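Local coordinates for protein ornithine carbamoyltransferase (Giardia intestinalis, PDB 3GRF) that probably interconverts ornithine plus carbamoyl phosphate and citrulline plus phosphate, in the arginine degradation pathway of this parasite, at residues Thr12-Leu21 with Asp177-Leu185; Thr273-Leu283 with Val295-Glu306. All coordinates share one frame; numbering follows the deposited sequence.

Contact 1 (Thr12-Leu21 with Asp177-Leu185)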
# COMPACT_ATOMS: atom_id res chain seq x y z
N THR A 12 24.03 9.61 3.71
CA THR A 12 24.41 10.75 2.90
C THR A 12 25.06 10.17 1.67
O THR A 12 25.31 8.96 1.62
CB THR A 12 25.36 11.77 3.68
OG1 THR A 12 26.66 11.24 3.88
CG2 THR A 12 24.80 12.11 5.03
N ILE A 13 25.34 11.01 0.68
CA ILE A 13 25.83 10.46 -0.58
C ILE A 13 27.30 10.05 -0.49
O ILE A 13 27.75 9.19 -1.26
CB ILE A 13 25.51 11.36 -1.80
CG1 ILE A 13 25.51 10.52 -3.08
CG2 ILE A 13 26.50 12.55 -1.90
CD1 ILE A 13 24.39 9.52 -3.16
N SER A 14 28.02 10.61 0.43
CA SER A 14 29.41 10.35 0.78
C SER A 14 29.56 9.02 1.56
O SER A 14 30.64 8.74 2.10
CB SER A 14 29.99 11.52 1.56
OG SER A 14 29.41 11.60 2.85
N ALA A 15 28.47 8.26 1.64
CA ALA A 15 28.49 6.88 2.11
C ALA A 15 29.11 6.07 0.95
O ALA A 15 29.55 4.94 1.14
CB ALA A 15 27.02 6.36 2.41
N LEU A 16 29.12 6.67 -0.24
CA LEU A 16 29.68 6.04 -1.45
C LEU A 16 31.05 6.62 -1.79
O LEU A 16 31.31 7.82 -1.62
CB LEU A 16 28.75 6.29 -2.64
CG LEU A 16 27.29 5.84 -2.62
CD1 LEU A 16 26.57 6.31 -3.87
CD2 LEU A 16 27.23 4.32 -2.57
N CYS A 17 31.93 5.78 -2.33
CA CYS A 17 33.19 6.28 -2.85
C CYS A 17 32.81 6.77 -4.19
O CYS A 17 31.69 6.50 -4.64
CB CYS A 17 34.22 5.16 -2.93
SG CYS A 17 33.92 4.12 -4.32
N PRO A 18 33.72 7.53 -4.85
CA PRO A 18 33.46 8.19 -6.11
C PRO A 18 33.08 7.22 -7.23
O PRO A 18 32.26 7.56 -8.07
CB PRO A 18 34.82 8.84 -6.43
CG PRO A 18 35.50 8.99 -5.18
CD PRO A 18 35.07 7.83 -4.34
N LYS A 19 33.69 6.03 -7.26
CA LYS A 19 33.39 5.08 -8.31
C LYS A 19 32.02 4.43 -8.10
O LYS A 19 31.36 4.06 -9.06
CB LYS A 19 34.46 4.00 -8.37
CG LYS A 19 34.26 2.98 -9.47
CD LYS A 19 35.52 2.87 -10.35
CE LYS A 19 35.20 2.27 -11.77
NZ LYS A 19 36.49 1.87 -12.47
N GLU A 20 31.62 4.25 -6.84
CA GLU A 20 30.30 3.73 -6.55
C GLU A 20 29.22 4.70 -6.98
O GLU A 20 28.20 4.28 -7.50
CB GLU A 20 30.15 3.42 -5.06
CG GLU A 20 30.97 2.21 -4.68
CD GLU A 20 30.98 1.96 -3.21
OE1 GLU A 20 30.80 2.91 -2.40
OE2 GLU A 20 31.14 0.77 -2.86
N LEU A 21 29.45 5.99 -6.76
CA LEU A 21 28.49 7.01 -7.21
C LEU A 21 28.39 7.05 -8.72
O LEU A 21 27.32 7.17 -9.26
CB LEU A 21 28.88 8.39 -6.67
CG LEU A 21 28.05 9.57 -7.17
CD1 LEU A 21 26.56 9.12 -7.26
CD2 LEU A 21 28.25 10.87 -6.26
N ASP A 177 24.23 17.77 0.64
CA ASP A 177 24.46 16.55 -0.14
C ASP A 177 24.93 16.84 -1.58
O ASP A 177 25.64 16.03 -2.16
CB ASP A 177 23.19 15.65 -0.08
CG ASP A 177 23.47 14.24 0.43
OD1 ASP A 177 24.59 13.90 0.86
OD2 ASP A 177 22.53 13.43 0.38
N LEU A 178 24.55 18.02 -2.17
CA LEU A 178 25.04 18.44 -3.53
C LEU A 178 26.55 18.72 -3.43
O LEU A 178 27.32 18.29 -4.30
CB LEU A 178 24.30 19.70 -4.02
CG LEU A 178 23.32 19.65 -5.22
CD1 LEU A 178 23.17 18.23 -5.77
CD2 LEU A 178 21.95 20.20 -4.81
N MET A 179 26.95 19.45 -2.39
CA MET A 179 28.37 19.72 -2.16
C MET A 179 29.15 18.41 -2.07
O MET A 179 30.22 18.29 -2.70
CB MET A 179 28.56 20.51 -0.87
CG MET A 179 27.98 21.96 -0.92
SD MET A 179 27.79 22.64 0.76
CE MET A 179 29.48 22.70 1.33
N ARG A 180 28.64 17.45 -1.31
CA ARG A 180 29.27 16.11 -1.23
C ARG A 180 29.34 15.39 -2.59
O ARG A 180 30.35 14.75 -2.89
CB ARG A 180 28.58 15.19 -0.20
CG ARG A 180 28.67 15.62 1.31
CD ARG A 180 27.66 14.81 2.15
NE ARG A 180 27.37 15.44 3.48
CZ ARG A 180 26.15 15.65 3.97
NH1 ARG A 180 25.07 15.34 3.27
NH2 ARG A 180 25.99 16.21 5.17
N GLY A 181 28.25 15.44 -3.38
CA GLY A 181 28.24 14.77 -4.70
C GLY A 181 29.30 15.39 -5.61
O GLY A 181 30.07 14.67 -6.24
N CYS A 182 29.36 16.71 -5.64
CA CYS A 182 30.33 17.46 -6.42
C CYS A 182 31.75 17.08 -5.96
O CYS A 182 32.60 16.81 -6.76
CB CYS A 182 30.19 18.96 -6.19
SG CYS A 182 28.90 19.85 -7.01
N ALA A 183 32.02 17.13 -4.66
CA ALA A 183 33.35 16.80 -4.18
C ALA A 183 33.78 15.42 -4.66
O ALA A 183 34.91 15.23 -5.08
CB ALA A 183 33.34 16.81 -2.71
N LEU A 184 32.85 14.46 -4.54
CA LEU A 184 33.00 13.04 -4.89
C LEU A 184 33.30 12.90 -6.38
O LEU A 184 34.16 12.11 -6.78
CB LEU A 184 31.67 12.27 -4.56
CG LEU A 184 31.65 11.03 -3.66
CD1 LEU A 184 32.83 11.01 -2.70
CD2 LEU A 184 30.34 10.97 -2.87
N LEU A 185 32.57 13.70 -7.18
CA LEU A 185 32.68 13.64 -8.64
C LEU A 185 33.74 14.58 -9.23
O LEU A 185 34.05 14.48 -10.41
CB LEU A 185 31.28 13.82 -9.30
CG LEU A 185 30.30 12.66 -9.05
CD1 LEU A 185 28.91 13.10 -9.46
CD2 LEU A 185 30.65 11.34 -9.87
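Ile13 and Asp177 make the polar join between the N-terminal segment and helix 173-185. Ile13 N donates to Asp177 OD1 at 3.0 Å, nearly straight (169°), on the syn side of the carboxylate. Arg180 NH1, one helical turn on, forms a salt bridge with the same oxygen, 2.8 Å from Asp177 OD1; it comes from the other face of the carboxylate, 60° out of its plane. Thr12 lies across the guanidinium at about a right angle, its CG2 3.7 Å from Arg180 NH1 and over one face.

Beyond this pair aliphatic carbons pack against backbone carbonyls and one another. Leu184 wedges into the bend between the 3-10 segment 13-15 and helix 18-33: its CD2 sits 3.5 Å from Leu16 O and equally near Ile13 O, while Pro18 CB rests 3.4 Å from Leu184 O. Leu21, with CG anti to the backbone N (chi1 174°), sends CD2 against Leu185 CG at 3.9 Å and Leu184 CD2 at 4.0 Å. Cys17 and Glu20 form a capping box that starts helix 18-33 where Pro18 meets Leu184.

Partners from elsewhere in the chain hold the polar end. Asp177 OD2 accepts from His134 N; Glu208 takes both Arg180 NE and Ser14 OG, and Phe132 gives Arg180 a carbonyl acceptor and a cation-pi partner. The contact joins the family's carbamoyl-phosphate-binding region to its Asp/Orn-binding region. Gripped from opposite faces, and with its other oxygen held by His134 N, the buried Asp177 carboxylate is probably kept ionised and fixed in rotation.

Contact 2 (Thr273-Leu283 with Val295-Glu306)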
# COMPACT_ATOMS: atom_id res chain seq x y z
N THR A 273 25.36 32.69 -16.97
CA THR A 273 25.88 31.32 -17.01
C THR A 273 26.37 30.93 -18.41
O THR A 273 26.31 31.73 -19.36
CB THR A 273 24.86 30.34 -16.48
OG1 THR A 273 23.78 30.21 -17.42
CG2 THR A 273 24.33 30.82 -15.14
N SER A 274 26.89 29.72 -18.56
CA SER A 274 27.36 29.27 -19.86
C SER A 274 26.21 29.17 -20.86
O SER A 274 25.04 29.13 -20.46
CB SER A 274 28.07 27.92 -19.71
OG SER A 274 27.14 26.84 -19.74
N LYS A 275 26.55 29.11 -22.14
CA LYS A 275 25.54 28.98 -23.16
C LYS A 275 24.86 27.60 -23.08
O LYS A 275 23.68 27.47 -23.44
CB LYS A 275 26.14 29.25 -24.54
CG LYS A 275 25.38 30.29 -25.37
CD LYS A 275 25.87 31.72 -25.10
CE LYS A 275 25.42 32.68 -26.21
NZ LYS A 275 26.29 32.58 -27.44
N ARG A 276 25.61 26.59 -22.63
CA ARG A 276 25.09 25.21 -22.44
C ARG A 276 24.31 25.01 -21.12
O ARG A 276 23.76 23.94 -20.87
CB ARG A 276 26.27 24.22 -22.50
CG ARG A 276 27.00 24.09 -21.17
CD ARG A 276 28.51 24.08 -21.26
NE ARG A 276 29.06 22.78 -21.54
CZ ARG A 276 30.16 22.24 -20.99
NH1 ARG A 276 30.89 22.86 -20.06
NH2 ARG A 276 30.53 21.04 -21.38
N SER A 277 24.26 26.03 -20.24
CA SER A 277 23.78 25.81 -18.87
C SER A 277 22.42 25.16 -18.82
O SER A 277 21.63 25.20 -19.78
CB SER A 277 23.81 27.10 -18.04
OG SER A 277 22.98 28.09 -18.62
N ILE A 278 22.14 24.52 -17.69
CA ILE A 278 20.82 24.01 -17.45
C ILE A 278 20.41 24.51 -16.08
O ILE A 278 21.27 24.88 -15.29
CB ILE A 278 20.71 22.46 -17.60
CG1 ILE A 278 21.48 21.74 -16.51
CG2 ILE A 278 21.16 21.98 -19.02
CD1 ILE A 278 21.34 20.20 -16.58
N PHE A 279 19.12 24.52 -15.80
CA PHE A 279 18.57 24.94 -14.51
C PHE A 279 17.86 23.71 -13.85
O PHE A 279 17.12 22.97 -14.52
CB PHE A 279 17.59 26.11 -14.70
CG PHE A 279 16.79 26.37 -13.50
CD1 PHE A 279 17.35 27.12 -12.45
CD2 PHE A 279 15.53 25.80 -13.36
CE1 PHE A 279 16.62 27.31 -11.25
CE2 PHE A 279 14.78 25.98 -12.16
CZ PHE A 279 15.33 26.72 -11.12
N MET A 280 18.13 23.48 -12.55
CA MET A 280 17.61 22.36 -11.77
C MET A 280 16.97 22.86 -10.47
O MET A 280 17.40 23.89 -9.96
CB MET A 280 18.77 21.45 -11.42
CG MET A 280 19.39 20.85 -12.64
SD MET A 280 20.67 19.61 -12.32
CE MET A 280 19.74 18.13 -11.92
N ASN A 281 15.97 22.13 -9.96
CA ASN A 281 15.33 22.40 -8.64
C ASN A 281 14.68 21.05 -8.28
O ASN A 281 13.86 20.48 -9.06
CB ASN A 281 14.27 23.54 -8.79
CG ASN A 281 13.49 23.88 -7.49
OD1 ASN A 281 13.01 25.00 -7.33
ND2 ASN A 281 13.35 22.94 -6.58
N CYS A 282 15.05 20.49 -7.12
CA CYS A 282 14.58 19.16 -6.75
C CYS A 282 13.07 19.11 -6.51
O CYS A 282 12.49 18.02 -6.47
CB CYS A 282 15.37 18.65 -5.54
SG CYS A 282 15.37 19.77 -4.11
N LEU A 283 12.43 20.27 -6.36
CA LEU A 283 10.97 20.40 -6.09
C LEU A 283 10.60 20.11 -4.63
O LEU A 283 11.36 19.49 -3.91
CB LEU A 283 10.11 19.58 -7.07
CG LEU A 283 10.28 19.83 -8.58
CD1 LEU A 283 9.45 18.86 -9.45
CD2 LEU A 283 9.99 21.31 -8.94
N VAL A 295 12.24 31.19 -15.46
CA VAL A 295 13.43 30.30 -15.41
C VAL A 295 12.91 28.87 -15.38
O VAL A 295 13.26 28.06 -16.22
CB VAL A 295 14.38 30.62 -14.22
CG1 VAL A 295 15.53 29.61 -14.12
CG2 VAL A 295 14.93 32.08 -14.35
N ILE A 296 12.05 28.57 -14.42
CA ILE A 296 11.57 27.19 -14.30
C ILE A 296 10.74 26.71 -15.48
O ILE A 296 10.75 25.52 -15.80
CB ILE A 296 10.84 26.90 -12.95
CG1 ILE A 296 10.42 25.41 -12.84
CG2 ILE A 296 9.68 27.89 -12.70
CD1 ILE A 296 10.39 24.84 -11.42
N ASP A 297 10.04 27.64 -16.13
CA ASP A 297 9.20 27.30 -17.28
C ASP A 297 9.91 27.70 -18.56
O ASP A 297 9.39 27.50 -19.66
CB ASP A 297 7.83 27.98 -17.17
CG ASP A 297 7.08 27.59 -15.91
OD1 ASP A 297 7.16 26.43 -15.45
OD2 ASP A 297 6.40 28.46 -15.37
N GLY A 298 11.12 28.21 -18.43
CA GLY A 298 11.86 28.67 -19.57
C GLY A 298 12.66 27.49 -20.08
O GLY A 298 12.53 26.37 -19.56
N PRO A 299 13.50 27.73 -21.11
CA PRO A 299 14.18 26.70 -21.90
C PRO A 299 15.42 25.99 -21.30
O PRO A 299 15.83 24.94 -21.81
CB PRO A 299 14.58 27.47 -23.16
CG PRO A 299 14.86 28.86 -22.65
CD PRO A 299 13.81 29.10 -21.59
N LYS A 300 16.01 26.54 -20.24
CA LYS A 300 17.15 25.92 -19.53
C LYS A 300 16.73 24.91 -18.45
O LYS A 300 17.54 24.10 -18.00
CB LYS A 300 18.08 27.00 -18.94
CG LYS A 300 18.90 27.78 -20.01
CD LYS A 300 19.85 28.72 -19.32
CE LYS A 300 20.78 29.41 -20.31
NZ LYS A 300 21.80 28.49 -20.94
N SER A 301 15.43 24.92 -18.11
CA SER A 301 14.86 24.11 -17.05
C SER A 301 14.78 22.66 -17.38
O SER A 301 14.15 22.26 -18.37
CB SER A 301 13.46 24.56 -16.66
OG SER A 301 13.00 23.72 -15.61
N VAL A 302 15.44 21.85 -16.56
CA VAL A 302 15.26 20.40 -16.65
C VAL A 302 14.44 19.80 -15.49
O VAL A 302 14.46 18.58 -15.27
CB VAL A 302 16.61 19.65 -16.86
CG1 VAL A 302 17.27 20.11 -18.15
CG2 VAL A 302 17.57 19.91 -15.72
N CYS A 303 13.68 20.62 -14.77
CA CYS A 303 13.07 20.16 -13.52
C CYS A 303 12.19 18.91 -13.58
O CYS A 303 12.25 18.06 -12.67
CB CYS A 303 12.31 21.29 -12.81
SG CYS A 303 13.43 22.59 -12.34
N TYR A 304 11.34 18.81 -14.59
CA TYR A 304 10.38 17.71 -14.61
C TYR A 304 11.07 16.38 -15.01
O TYR A 304 10.69 15.33 -14.52
CB TYR A 304 9.28 17.96 -15.63
CG TYR A 304 8.24 19.01 -15.36
CD1 TYR A 304 7.65 19.67 -16.43
CD2 TYR A 304 7.84 19.34 -14.08
CE1 TYR A 304 6.67 20.61 -16.25
CE2 TYR A 304 6.85 20.32 -13.87
CZ TYR A 304 6.28 20.95 -14.97
OH TYR A 304 5.30 21.89 -14.84
N ASP A 305 11.99 16.43 -15.97
CA ASP A 305 12.75 15.24 -16.36
C ASP A 305 13.65 14.81 -15.21
O ASP A 305 13.87 13.61 -14.98
CB ASP A 305 13.63 15.54 -17.57
CG ASP A 305 12.86 15.44 -18.91
OD1 ASP A 305 13.45 15.84 -19.93
OD2 ASP A 305 11.69 14.99 -18.94
N GLU A 306 14.15 15.80 -14.49
CA GLU A 306 14.93 15.55 -13.28
C GLU A 306 14.06 14.83 -12.23
O GLU A 306 14.54 13.94 -11.58
CB GLU A 306 15.51 16.88 -12.73
CG GLU A 306 15.98 16.86 -11.27
CD GLU A 306 16.42 18.21 -10.76
OE1 GLU A 306 16.21 19.21 -11.44
OE2 GLU A 306 16.93 18.30 -9.62
O HOH W 1 13.12 18.31 -9.97
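Strand 278-281, an outermost strand of the five-stranded parallel sheet in the Rossmann-like ornithine-binding domain, is joined on the side away from strand 237-240 by the turn leading into helix 303-322. A single beta bridge pairs Phe279 with Ser301: Phe279 N donates to Lys300 O at 2.7 Å, and Val302 N returns a nearly straight bond to Phe279 O at 2.9 Å. The Phe279 ring, carried with CG anti to the backbone N (chi1 167°), takes Val295 CG1 over one face in a CH-pi contact, 3.6 Å from the ring centroid. Cys303 SG approaches the same ring obliquely, 3.7 Å from Phe279 CE2, and Ser301 OG lies at its edge, where it accepts from Cys303 N in an ST turn. Farther along, Glu306 OE1 accepts from Asn281 N on its syn side, and the bent end of Met280 brings CE to 3.5 Å from Glu306 CD. Tyr304 and Asp305 face a second subunit, binding Asp92 and Arg99 of that neighbouring chain. At the other end Lys300, bent at its last torsion (chi4 -70°), lets NZ donate a hydrogen bond to Ser277 OG, 2.6 Å away.

Contact 1 lies nearer the centre of the chain, about 10 Å from it, and is largely buried; contact 2, about 16 Å out, is partly buried and reaches the subunit interface. Their centres stand about 22 Å apart and they do not touch, but both border helix 135-151: Ile13 and Asp177 rest on Pro135, and Met280 on Ile145. Each has a backbone N-H bound to a carboxylate. Contact 1 joins the two substrate-binding regions of the family through that bond, whose carboxylate an arginine of the same helix also grips, and through leucine packing. Contact 2 stays within the ornithine-binding region, where backbone bonds at the sheet's edge do much of the joining and a lysine amino group meets a serine hydroxyl.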